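Local coordinates for GrpB family protein (PDB 2NRK), which is of unknown function but belongs to the GrpB family, which falls in the nucleotidyltransferase clan and so may share ancestry with nucleotide-transferring enzymes, at residues 9-14 and 45-50; 51-56 and 97-102; 79-84 and 91-96; 132-137 and 157-162. All blocks are in the same frame, centred on the assembly; numbering follows the deposited sequence.

Interaction 1: residues 9-14 and 45-50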
# COMPACT_ATOMS: atom_id res chain seq x y z
N THR A 9 -28.85 -8.19 4.49
CA THR A 9 -29.40 -9.31 3.73
C THR A 9 -28.32 -10.36 3.50
O THR A 9 -27.14 -10.08 3.66
CB THR A 9 -29.96 -8.86 2.35
OG1 THR A 9 -28.87 -8.56 1.46
CG2 THR A 9 -30.86 -7.62 2.51
N GLU A 10 -28.73 -11.56 3.12
CA GLU A 10 -27.76 -12.53 2.63
C GLU A 10 -27.09 -11.92 1.39
O GLU A 10 -27.61 -10.97 0.79
CB GLU A 10 -28.42 -13.87 2.31
CG GLU A 10 -28.91 -14.62 3.56
CD GLU A 10 -27.85 -14.79 4.64
OE1 GLU A 10 -26.72 -15.24 4.33
OE2 GLU A 10 -28.13 -14.46 5.82
N TYR A 11 -25.91 -12.43 1.06
CA TYR A 11 -25.16 -11.92 -0.08
C TYR A 11 -26.04 -11.89 -1.34
O TYR A 11 -26.81 -12.82 -1.58
CB TYR A 11 -23.95 -12.82 -0.34
CG TYR A 11 -23.15 -12.38 -1.53
CD1 TYR A 11 -22.32 -11.27 -1.44
CD2 TYR A 11 -23.22 -13.07 -2.74
CE1 TYR A 11 -21.58 -10.84 -2.53
CE2 TYR A 11 -22.47 -12.67 -3.82
CZ TYR A 11 -21.68 -11.55 -3.73
OH TYR A 11 -20.93 -11.15 -4.82
N GLN A 12 -25.92 -10.83 -2.13
CA GLN A 12 -26.62 -10.75 -3.42
C GLN A 12 -25.60 -10.69 -4.57
O GLN A 12 -24.87 -9.71 -4.70
CB GLN A 12 -27.52 -9.51 -3.46
CG GLN A 12 -28.60 -9.48 -2.37
CD GLN A 12 -29.42 -8.19 -2.39
OE1 GLN A 12 -29.81 -7.71 -3.45
NE2 GLN A 12 -29.69 -7.64 -1.20
N PRO A 13 -25.53 -11.75 -5.41
CA PRO A 13 -24.58 -11.70 -6.53
C PRO A 13 -24.76 -10.47 -7.40
O PRO A 13 -23.79 -10.03 -8.03
CB PRO A 13 -24.91 -12.97 -7.35
CG PRO A 13 -25.56 -13.89 -6.41
CD PRO A 13 -26.27 -13.03 -5.37
N ALA A 14 -25.98 -9.91 -7.42
CA ALA A 14 -26.28 -8.72 -8.20
C ALA A 14 -25.49 -7.49 -7.75
O ALA A 14 -25.37 -6.53 -8.53
CB ALA A 14 -27.77 -8.40 -8.14
N VAL A 45 -17.30 -8.90 -1.08
CA VAL A 45 -16.81 -10.21 -0.61
C VAL A 45 -17.87 -11.25 -0.95
O VAL A 45 -18.93 -11.31 -0.32
CB VAL A 45 -16.57 -10.18 0.91
CG1 VAL A 45 -16.07 -11.57 1.40
CG2 VAL A 45 -15.55 -9.10 1.25
N PRO A 46 -17.63 -12.06 -1.99
CA PRO A 46 -18.65 -13.04 -2.31
C PRO A 46 -19.10 -13.90 -1.12
O PRO A 46 -18.27 -14.36 -0.31
CB PRO A 46 -17.98 -13.90 -3.39
CG PRO A 46 -17.08 -12.88 -4.12
CD PRO A 46 -16.52 -12.05 -2.97
N ASN A 47 -20.42 -14.04 -1.02
CA ASN A 47 -21.10 -14.85 0.00
C ASN A 47 -21.13 -14.24 1.42
O ASN A 47 -21.58 -14.88 2.37
CB ASN A 47 -20.61 -16.30 -0.02
CG ASN A 47 -20.64 -16.90 -1.41
OD1 ASN A 47 -21.60 -16.72 -2.16
ND2 ASN A 47 -19.59 -17.63 -1.76
N LEU A 48 -20.70 -12.99 1.54
CA LEU A 48 -20.79 -12.31 2.83
C LEU A 48 -22.13 -11.59 2.96
O LEU A 48 -22.51 -10.82 2.09
CB LEU A 48 -19.64 -11.29 2.98
CG LEU A 48 -19.63 -10.43 4.25
CD1 LEU A 48 -19.66 -11.26 5.55
CD2 LEU A 48 -18.36 -9.52 4.18
N ALA A 49 -22.85 -11.85 4.06
CA ALA A 49 -24.06 -11.11 4.37
C ALA A 49 -23.71 -9.63 4.59
O ALA A 49 -22.67 -9.30 5.17
CB ALA A 49 -24.75 -11.68 5.60
N ALA A 50 -24.58 -8.72 4.15
CA ALA A 50 -24.24 -7.29 4.19
C ALA A 50 -25.46 -6.40 4.03
O ALA A 50 -26.44 -6.81 3.46
CB ALA A 50 -23.27 -6.96 3.06
O HOH W 1 -24.75 -14.58 2.58

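Interaction 2: residues 51-56 and 97-102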
# COMPACT_ATOMS: atom_id res chain seq x y z
N LYS A 51 -25.34 -5.17 4.49
CA LYS A 51 -26.29 -4.14 4.09
C LYS A 51 -26.12 -3.94 2.58
O LYS A 51 -24.98 -3.93 2.09
CB LYS A 51 -25.98 -2.83 4.78
CG LYS A 51 -26.32 -2.91 6.25
CD LYS A 51 -25.55 -1.90 7.05
CE LYS A 51 -26.04 -0.49 6.86
NZ LYS A 51 -26.23 0.15 8.23
N PRO A 52 -27.24 -3.85 1.84
CA PRO A 52 -27.16 -3.72 0.38
C PRO A 52 -26.81 -2.30 -0.06
O PRO A 52 -27.62 -1.63 -0.74
CB PRO A 52 -28.57 -4.10 -0.08
CG PRO A 52 -29.43 -3.74 1.03
CD PRO A 52 -28.64 -3.95 2.31
N ILE A 53 -25.64 -1.84 0.38
CA ILE A 53 -25.10 -0.53 0.02
C ILE A 53 -23.73 -0.82 -0.60
O ILE A 53 -22.86 -1.43 0.04
CB ILE A 53 -24.88 0.37 1.27
CG1 ILE A 53 -26.22 0.58 2.01
CG2 ILE A 53 -24.29 1.71 0.85
CD1 ILE A 53 -26.06 1.33 3.32
N ILE A 54 -23.57 -0.42 -1.86
CA ILE A 54 -22.34 -0.74 -2.58
C ILE A 54 -21.29 0.31 -2.23
O ILE A 54 -21.54 1.50 -2.41
CB ILE A 54 -22.52 -0.74 -4.11
CG1 ILE A 54 -23.73 -1.58 -4.59
CG2 ILE A 54 -21.22 -1.20 -4.82
CD1 ILE A 54 -23.65 -3.05 -4.25
N ASP A 55 -20.13 -0.15 -1.75
CA ASP A 55 -18.98 0.74 -1.50
C ASP A 55 -18.00 0.75 -2.65
O ASP A 55 -17.56 -0.34 -3.13
CB ASP A 55 -18.22 0.34 -0.23
CG ASP A 55 -19.06 0.49 1.01
OD1 ASP A 55 -19.19 1.64 1.48
OD2 ASP A 55 -19.58 -0.54 1.50
N PHE A 56 -17.62 1.96 -3.05
CA PHE A 56 -16.65 2.24 -4.13
C PHE A 56 -15.41 2.91 -3.58
O PHE A 56 -15.51 3.87 -2.78
CB PHE A 56 -17.25 3.18 -5.21
CG PHE A 56 -18.50 2.65 -5.83
CD1 PHE A 56 -18.46 2.06 -7.10
CD2 PHE A 56 -19.72 2.70 -5.16
CE1 PHE A 56 -19.61 1.50 -7.68
CE2 PHE A 56 -20.87 2.16 -5.74
CZ PHE A 56 -20.82 1.55 -7.01
N ILE A 97 -33.79 8.94 -1.63
CA ILE A 97 -34.86 8.06 -1.15
C ILE A 97 -34.33 6.93 -0.25
O ILE A 97 -34.74 6.82 0.91
CB ILE A 97 -35.77 7.53 -2.30
CG1 ILE A 97 -36.50 8.70 -2.97
CG2 ILE A 97 -36.78 6.49 -1.76
CD1 ILE A 97 -36.84 8.48 -4.44
N LYS A 98 -33.41 6.11 -0.76
CA LYS A 98 -32.80 5.12 0.12
C LYS A 98 -31.30 5.02 -0.14
O LYS A 98 -30.85 5.28 -1.26
CB LYS A 98 -33.45 3.75 -0.02
CG LYS A 98 -33.16 3.05 -1.30
CD LYS A 98 -33.50 1.57 -1.16
CE LYS A 98 -33.77 0.96 -2.52
NZ LYS A 98 -34.11 -0.48 -2.37
N ARG A 99 -30.54 4.64 0.89
CA ARG A 99 -29.08 4.57 0.77
C ARG A 99 -28.70 3.35 -0.07
O ARG A 99 -29.05 2.22 0.29
CB ARG A 99 -28.42 4.49 2.14
CG ARG A 99 -26.95 4.80 2.12
CD ARG A 99 -26.65 6.25 1.64
NE ARG A 99 -27.17 7.28 2.54
CZ ARG A 99 -26.62 7.62 3.70
NH1 ARG A 99 -25.51 7.01 4.13
NH2 ARG A 99 -27.17 8.58 4.43
N THR A 100 -27.94 3.59 -1.16
CA THR A 100 -27.60 2.53 -2.10
C THR A 100 -26.10 2.50 -2.48
O THR A 100 -25.60 1.45 -2.88
CB THR A 100 -28.41 2.66 -3.42
OG1 THR A 100 -28.31 4.01 -3.94
CG2 THR A 100 -29.89 2.32 -3.16
N HIS A 101 -25.45 3.66 -2.47
CA HIS A 101 -24.05 3.76 -2.97
C HIS A 101 -23.25 4.68 -2.05
O HIS A 101 -23.71 5.77 -1.72
CB HIS A 101 -23.96 4.33 -4.39
CG HIS A 101 -24.73 3.56 -5.42
ND1 HIS A 101 -26.10 3.66 -5.56
CD2 HIS A 101 -24.31 2.76 -6.43
CE1 HIS A 101 -26.49 2.91 -6.58
NE2 HIS A 101 -25.43 2.34 -7.11
N HIS A 102 -22.08 4.23 -1.62
CA HIS A 102 -21.14 5.07 -0.84
C HIS A 102 -19.83 5.08 -1.64
O HIS A 102 -19.34 4.01 -2.03
CB HIS A 102 -20.85 4.47 0.51
CG HIS A 102 -21.97 4.64 1.49
ND1 HIS A 102 -22.04 3.94 2.67
CD2 HIS A 102 -23.07 5.42 1.45
CE1 HIS A 102 -23.12 4.29 3.33
NE2 HIS A 102 -23.77 5.20 2.61
O HOH W 2 -30.02 -0.19 -0.21
O HOH W 3 -27.26 -0.54 -3.49
O HOH W 4 -20.43 2.18 3.72

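Interaction 3: residues 79-84 and 91-96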
# COMPACT_ATOMS: atom_id res chain seq x y z
N GLU A 79 -25.11 13.11 -2.89
CA GLU A 79 -24.74 14.16 -1.99
C GLU A 79 -23.21 14.18 -1.91
O GLU A 79 -22.57 13.15 -1.64
CB GLU A 79 -25.26 13.89 -0.57
CG GLU A 79 -26.68 14.13 -0.28
CD GLU A 79 -26.91 13.94 1.23
OE1 GLU A 79 -27.07 12.78 1.66
OE2 GLU A 79 -26.87 14.95 1.97
N TYR A 80 -22.64 15.35 -2.16
CA TYR A 80 -21.21 15.55 -2.19
C TYR A 80 -20.75 15.98 -0.80
O TYR A 80 -20.98 17.12 -0.40
CB TYR A 80 -20.87 16.62 -3.22
CG TYR A 80 -19.39 16.70 -3.51
CD1 TYR A 80 -18.80 15.87 -4.47
CD2 TYR A 80 -18.58 17.63 -2.85
CE1 TYR A 80 -17.46 15.93 -4.75
CE2 TYR A 80 -17.20 17.70 -3.12
CZ TYR A 80 -16.66 16.82 -4.06
OH TYR A 80 -15.32 16.89 -4.33
N MSE A 81 -20.16 15.05 -0.05
CA MSE A 81 -19.96 15.28 1.39
C MSE A 81 -18.59 15.86 1.78
O MSE A 81 -18.36 16.14 2.97
CB MSE A 81 -20.21 13.97 2.19
CG MSE A 81 -21.61 13.34 2.09
SE MSE A 81 -23.00 14.54 2.51
CE MSE A 81 -22.84 14.61 4.43
N GLY A 82 -17.70 16.06 0.81
CA GLY A 82 -16.35 16.52 1.14
C GLY A 82 -15.59 15.45 1.90
O GLY A 82 -15.81 14.24 1.70
N GLU A 83 -14.71 15.89 2.81
CA GLU A 83 -13.94 14.92 3.60
C GLU A 83 -14.86 14.15 4.55
O GLU A 83 -14.60 12.97 4.83
CB GLU A 83 -12.86 15.63 4.40
CG GLU A 83 -11.76 16.25 3.53
CD GLU A 83 -10.62 16.82 4.37
OE1 GLU A 83 -10.90 17.31 5.50
OE2 GLU A 83 -9.47 16.82 3.87
N PHE A 84 -15.91 14.81 5.03
CA PHE A 84 -16.84 14.18 6.00
C PHE A 84 -16.05 13.49 7.14
O PHE A 84 -16.30 12.32 7.51
CB PHE A 84 -17.81 13.22 5.29
CG PHE A 84 -19.00 12.85 6.12
CD1 PHE A 84 -19.72 13.82 6.82
CD2 PHE A 84 -19.39 11.52 6.25
CE1 PHE A 84 -20.83 13.48 7.62
CE2 PHE A 84 -20.51 11.17 7.04
CZ PHE A 84 -21.22 12.16 7.72
N TYR A 91 -16.13 12.11 -0.11
CA TYR A 91 -17.09 11.07 0.16
C TYR A 91 -18.39 11.45 -0.55
O TYR A 91 -18.81 12.62 -0.49
CB TYR A 91 -17.31 10.99 1.67
CG TYR A 91 -18.33 9.97 2.13
CD1 TYR A 91 -18.14 8.62 1.89
CD2 TYR A 91 -19.46 10.37 2.86
CE1 TYR A 91 -19.07 7.66 2.35
CE2 TYR A 91 -20.40 9.41 3.32
CZ TYR A 91 -20.19 8.07 3.04
OH TYR A 91 -21.13 7.15 3.49
N LEU A 92 -19.00 10.49 -1.22
CA LEU A 92 -20.30 10.68 -1.89
C LEU A 92 -21.26 9.64 -1.36
O LEU A 92 -20.89 8.49 -1.16
CB LEU A 92 -20.21 10.48 -3.41
CG LEU A 92 -19.07 11.09 -4.23
CD1 LEU A 92 -19.18 10.66 -5.68
CD2 LEU A 92 -19.12 12.56 -4.13
N ARG A 93 -22.51 10.03 -1.18
CA ARG A 93 -23.55 9.06 -0.82
C ARG A 93 -24.80 9.33 -1.61
O ARG A 93 -25.14 10.49 -1.92
CB ARG A 93 -23.84 9.11 0.69
CG ARG A 93 -24.42 10.41 1.16
CD ARG A 93 -24.46 10.45 2.71
NE ARG A 93 -25.17 11.64 3.10
CZ ARG A 93 -25.19 12.13 4.34
NH1 ARG A 93 -24.52 11.49 5.30
NH2 ARG A 93 -25.86 13.24 4.59
N LYS A 94 -25.47 8.24 -1.94
CA LYS A 94 -26.82 8.34 -2.52
C LYS A 94 -27.64 7.10 -2.19
O LYS A 94 -27.08 6.09 -1.80
CB LYS A 94 -26.71 8.57 -4.03
CG LYS A 94 -26.46 7.40 -4.92
CD LYS A 94 -26.56 7.86 -6.38
CE LYS A 94 -26.04 6.86 -7.36
NZ LYS A 94 -26.22 7.17 -8.86
N GLY A 95 -28.96 7.19 -2.35
CA GLY A 95 -29.62 8.34 -2.93
C GLY A 95 -30.49 9.01 -1.90
O GLY A 95 -30.45 8.64 -0.72
N PRO A 96 -31.31 9.98 -2.34
CA PRO A 96 -32.12 10.73 -1.41
C PRO A 96 -33.25 9.87 -0.83
O PRO A 96 -33.60 10.03 0.33
CB PRO A 96 -32.68 11.88 -2.26
CG PRO A 96 -32.71 11.36 -3.64
CD PRO A 96 -31.56 10.37 -3.74
O HOH W 5 -17.22 14.65 -1.71

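Interaction 4: residues 132-137 and 157-162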
# COMPACT_ATOMS: atom_id res chain seq x y z
N THR A 132 -17.65 -15.44 7.60
CA THR A 132 -18.85 -16.00 8.22
C THR A 132 -19.04 -15.45 9.64
O THR A 132 -20.16 -15.11 10.02
CB THR A 132 -18.80 -17.53 8.19
OG1 THR A 132 -18.81 -17.93 6.82
CG2 THR A 132 -20.01 -18.12 8.93
N THR A 133 -17.94 -15.30 10.38
CA THR A 133 -17.99 -14.73 11.73
C THR A 133 -18.53 -13.31 11.66
O THR A 133 -19.40 -12.94 12.45
CB THR A 133 -16.58 -14.76 12.41
OG1 THR A 133 -16.24 -16.13 12.60
CG2 THR A 133 -16.60 -14.09 13.78
N TYR A 134 -18.04 -12.56 10.67
CA TYR A 134 -18.41 -11.16 10.48
C TYR A 134 -19.89 -11.06 10.08
O TYR A 134 -20.64 -10.27 10.66
CB TYR A 134 -17.54 -10.58 9.38
CG TYR A 134 -17.72 -9.12 9.14
CD1 TYR A 134 -18.07 -8.26 10.17
CD2 TYR A 134 -17.43 -8.59 7.89
CE1 TYR A 134 -18.19 -6.87 9.93
CE2 TYR A 134 -17.54 -7.23 7.63
CZ TYR A 134 -17.91 -6.39 8.67
OH TYR A 134 -18.00 -5.06 8.39
N GLY A 135 -20.32 -11.89 9.13
CA GLY A 135 -21.73 -11.87 8.72
C GLY A 135 -22.68 -12.22 9.85
O GLY A 135 -23.75 -11.60 10.01
N THR A 136 -22.28 -13.21 10.66
CA THR A 136 -23.07 -13.65 11.80
C THR A 136 -23.19 -12.52 12.82
O THR A 136 -24.27 -12.28 13.35
CB THR A 136 -22.48 -14.94 12.43
OG1 THR A 136 -22.64 -16.01 11.49
CG2 THR A 136 -23.21 -15.33 13.73
N LEU A 137 -22.09 -11.82 13.06
CA LEU A 137 -22.11 -10.69 13.97
C LEU A 137 -23.05 -9.60 13.47
O LEU A 137 -23.84 -9.06 14.24
CB LEU A 137 -20.70 -10.13 14.16
CG LEU A 137 -20.57 -8.81 14.91
CD1 LEU A 137 -21.14 -8.97 16.34
CD2 LEU A 137 -19.13 -8.44 14.95
N ASP A 157 -17.29 -2.24 15.52
CA ASP A 157 -16.06 -1.46 15.31
C ASP A 157 -14.79 -2.18 15.75
O ASP A 157 -13.79 -2.18 15.02
CB ASP A 157 -16.13 -0.08 16.00
CG ASP A 157 -14.89 0.78 15.74
OD1 ASP A 157 -14.65 1.15 14.58
OD2 ASP A 157 -14.14 1.08 16.70
N ALA A 158 -14.83 -2.77 16.94
CA ALA A 158 -13.66 -3.46 17.50
C ALA A 158 -13.28 -4.67 16.63
O ALA A 158 -12.08 -4.94 16.40
CB ALA A 158 -13.92 -3.90 18.95
N PHE A 159 -14.30 -5.38 16.14
CA PHE A 159 -14.09 -6.52 15.26
C PHE A 159 -13.44 -6.06 13.97
O PHE A 159 -12.43 -6.61 13.52
CB PHE A 159 -15.41 -7.23 14.95
CG PHE A 159 -15.26 -8.38 13.95
CD1 PHE A 159 -14.82 -9.63 14.37
CD2 PHE A 159 -15.49 -8.17 12.59
CE1 PHE A 159 -14.68 -10.69 13.46
CE2 PHE A 159 -15.34 -9.19 11.70
CZ PHE A 159 -14.93 -10.46 12.12
N ILE A 160 -14.00 -5.01 13.38
CA ILE A 160 -13.43 -4.49 12.12
C ILE A 160 -11.96 -4.06 12.29
O ILE A 160 -11.13 -4.40 11.45
CB ILE A 160 -14.29 -3.33 11.56
CG1 ILE A 160 -15.62 -3.92 11.06
CG2 ILE A 160 -13.51 -2.57 10.48
CD1 ILE A 160 -16.73 -2.83 10.84
N LYS A 161 -11.64 -3.33 13.36
CA LYS A 161 -10.24 -2.92 13.59
C LYS A 161 -9.31 -4.13 13.74
O LYS A 161 -8.21 -4.15 13.20
CB LYS A 161 -10.10 -2.00 14.81
CG LYS A 161 -10.78 -0.64 14.65
CD LYS A 161 -9.90 0.41 13.99
CE LYS A 161 -10.46 1.82 14.25
NZ LYS A 161 -11.81 1.97 13.66
N LYS A 162 -9.78 -5.16 14.44
CA LYS A 162 -8.98 -6.38 14.61
C LYS A 162 -8.69 -7.01 13.24
O LYS A 162 -7.55 -7.38 12.91
CB LYS A 162 -9.73 -7.39 15.49
CG LYS A 162 -8.97 -8.71 15.61
CD LYS A 162 -9.71 -9.74 16.46
CE LYS A 162 -8.68 -10.75 16.97
NZ LYS A 162 -9.23 -11.96 17.57

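Interaction 1: residues 9-14 and 45-50
Tyr11 lies against the turn formed by Val45, Pro46, Asn47 and Leu48, and gives the larger part of the surface that 9-14 contributes. Its CG is anti to the backbone N (chi1 178°), which sets CG on the side of 45-50. Tyr11 CB starts beside Leu48 O, 3.5 Å away, and as near to the CA of Asn47. Next comes CG, 3.2 Å from the backbone N of Asn47, an atom that stands above the centre of one ring face. CD1 is turned to Leu48 O, which lies at the ring edge in its plane, while Tyr11 CE1 reaches Val45 O at 3.5 Å. Farther out, Pro46 CA sits over the same face as Asn47 N but nearer the rim, making a CH-pi contact 3.9 Å from the centroid of the Tyr11 ring. The hydroxyl at the tip ends beside Pro46 CA and CB. Trp15, at the start of helix 14-30, also meets this ring, nearly perpendicular to it.

Farther along the two loops, Thr9 and Ala50 form one antiparallel hydrogen-bonded pair: Thr9 N gives to Ala50 O at 3.0 Å, and Ala50 N to Thr9 O at 2.9 Å. A water accepts from Tyr11 N and donates to Glu10 OE1 and Asn47 O; the other carboxylate oxygen of Glu10 forms a salt bridge with Lys139. The turn is closed by Leu48 N bonding to Val45 O, 3.1 Å. Pro46 and Asn47, the latter at positive phi (74°), suit the second and third places of a type II beta turn, which Val45 to Leu48 form, here with a tyrosine packed on its middle peptide.

Interaction 2: residues 51-56 and 97-102
Two neighbouring parallel strands of the mixed sheet, 54-60 and 101-107, begin here, with Ile54 paired to His101 and Asp55 to His102. Ile54 is gripped twice: its N gives to Thr100 O and its O takes the N-H of His102, a nearly straight bond of 2.9 Å. Phe56 N then bonds to His102 O, also at 2.9 Å. Before the strands join, Pro52 O is linked by one water to Arg99 O and by another to Thr100 O. Ile53, just ahead of its strand, puts CG2 over the centre of the imidazole, 3.6 Å from the His102 ring centroid, while Ile53 CD1 packs on Arg99 CG. Asp55 and His102 run side by side in the same direction, OD1 of Asp55 lying 3.4 Å from His102 CB. That carboxylate oxygen is also bonded to His104 NE2. On the sheet face bearing Ile54 and His101, Phe56 CE2 meets His101 CD2 at 3.6 Å, rim to rim, with the planes at 22°. Each nitrogen of the His102 ring has a partner: Arg99 NH1 donates to His102 NE2 at 2.9 Å, and a water lying at the ring edge is 2.6 Å from His102 ND1 and donates to Asp55 OD1. Held at both nitrogens and packed by isoleucine on a face, the imidazole has its rotation fixed and is coupled to the aspartate through water.

Interaction 3: residues 79-84 and 91-96
Glu79 and Arg93 face each other as an antiparallel hydrogen-bonded pair, Glu79 N giving to Arg93 O at 2.8 Å and Arg93 N returning a longer bond to Glu79 O. Farther along, Met81 N donates to Tyr91 O at 2.8 Å. Tyr91 N in turn bonds to Gly82 O, also at 2.8 Å. A water between the chains accepts from Gly82 N, donates to Tyr91 O and rests over the centre of the Tyr80 ring.

Charge joins the same first pair. Arg93 NE makes a 2.6 Å salt bridge to Glu79 OE1, approaching from above the carboxylate plane; the two planes are 44° apart. NH2 adds weak bonds to both carboxylate oxygens. The arginine chain, extended from CG to NE, carries NE out to Glu79 OE1.

These links close a beta hairpin whose short strand 79-80 is the outermost within the chain on this side of the sheet, next to strand 89-94.

Apolar groups pack around them. Met81, a selenomethionine, bends its chain to put CE over one face of the guanidinium, 3.3 Å from Arg93 NH2. Its CB meets the edge of the Tyr91 ring. Phe84 and Tyr91 lie side by side with planes only 7° apart but slid so far that they barely overlap, CD2 of Phe84 being 3.6 Å from CD2 of Tyr91. On the opposite face of the hairpin, Tyr80 CD1 touches Leu92 CD2 closely at 3.3 Å, beside Phe73 of helix 70-75.

Interaction 4: residues 132-137 and 157-162
Tyr134 OH is hydrogen-bonded to Lys156 NZ, just ahead of helix 157-171, and packs on Ile160 CD1 at 3.5 Å. Its CB and the near side of its ring meet Phe159, whose CG is anti to its backbone N (chi1 176°), a setting that sends CG toward helix 128-142. Tyr134 CD1 and Phe159 CE2 come within 3.3 Å, a close touch. The two rings are tilted by 24° and slid apart, with little overlap, their centroids 5.2 Å from each other. Tyr134 CB also lies against Phe159 CE2. Thr133 and Leu137, about a turn apart, complete the setting of the phenylalanine: Thr133 CG2 touches CE1 of Phe159 at 3.9 Å, and Leu137 CD2 reaches Phe159 CB at the same 3.9 Å. Leu137 and Phe159 slide past each other in opposite directions. The local axes are 11.4 Å apart and nearly antiparallel, at 165°. Thr133 OG1 bonds back to Ala129 O of its own helix, leaving the methyl for the ring. No hydrogen bond runs directly between 132-137 and 157-162. Their union therefore rests on apolar packing, chiefly around Phe159, with Ile160 against Tyr134, and the lysine bond at the tyrosine tip adds a polar tie to the residue preceding the second helix.

Interactions 2 and 3 belong to one sheet and touch directly: Lys94 faces both Thr100 and His101 in a classic beta bulge. Interaction 2 lies nearest the centre of the chain; partly buried, it combines parallel-strand backbone bonds with packed histidine rings. Interaction 3, at the sheet's outer strand, relies on a salt bridge as well. Interactions 1 and 4 sit on the other side of the chain's centre from interaction 3. They meet where Leu48, the last residue of the turn, packs on Tyr134 and Gly135. Interaction 1 joins two loops with a single bridge and a tyrosine, whereas interaction 4 is a surface helix pair without cross-segment hydrogen bonds. Gln12 packing on Pro52 connects interactions 1 and 2.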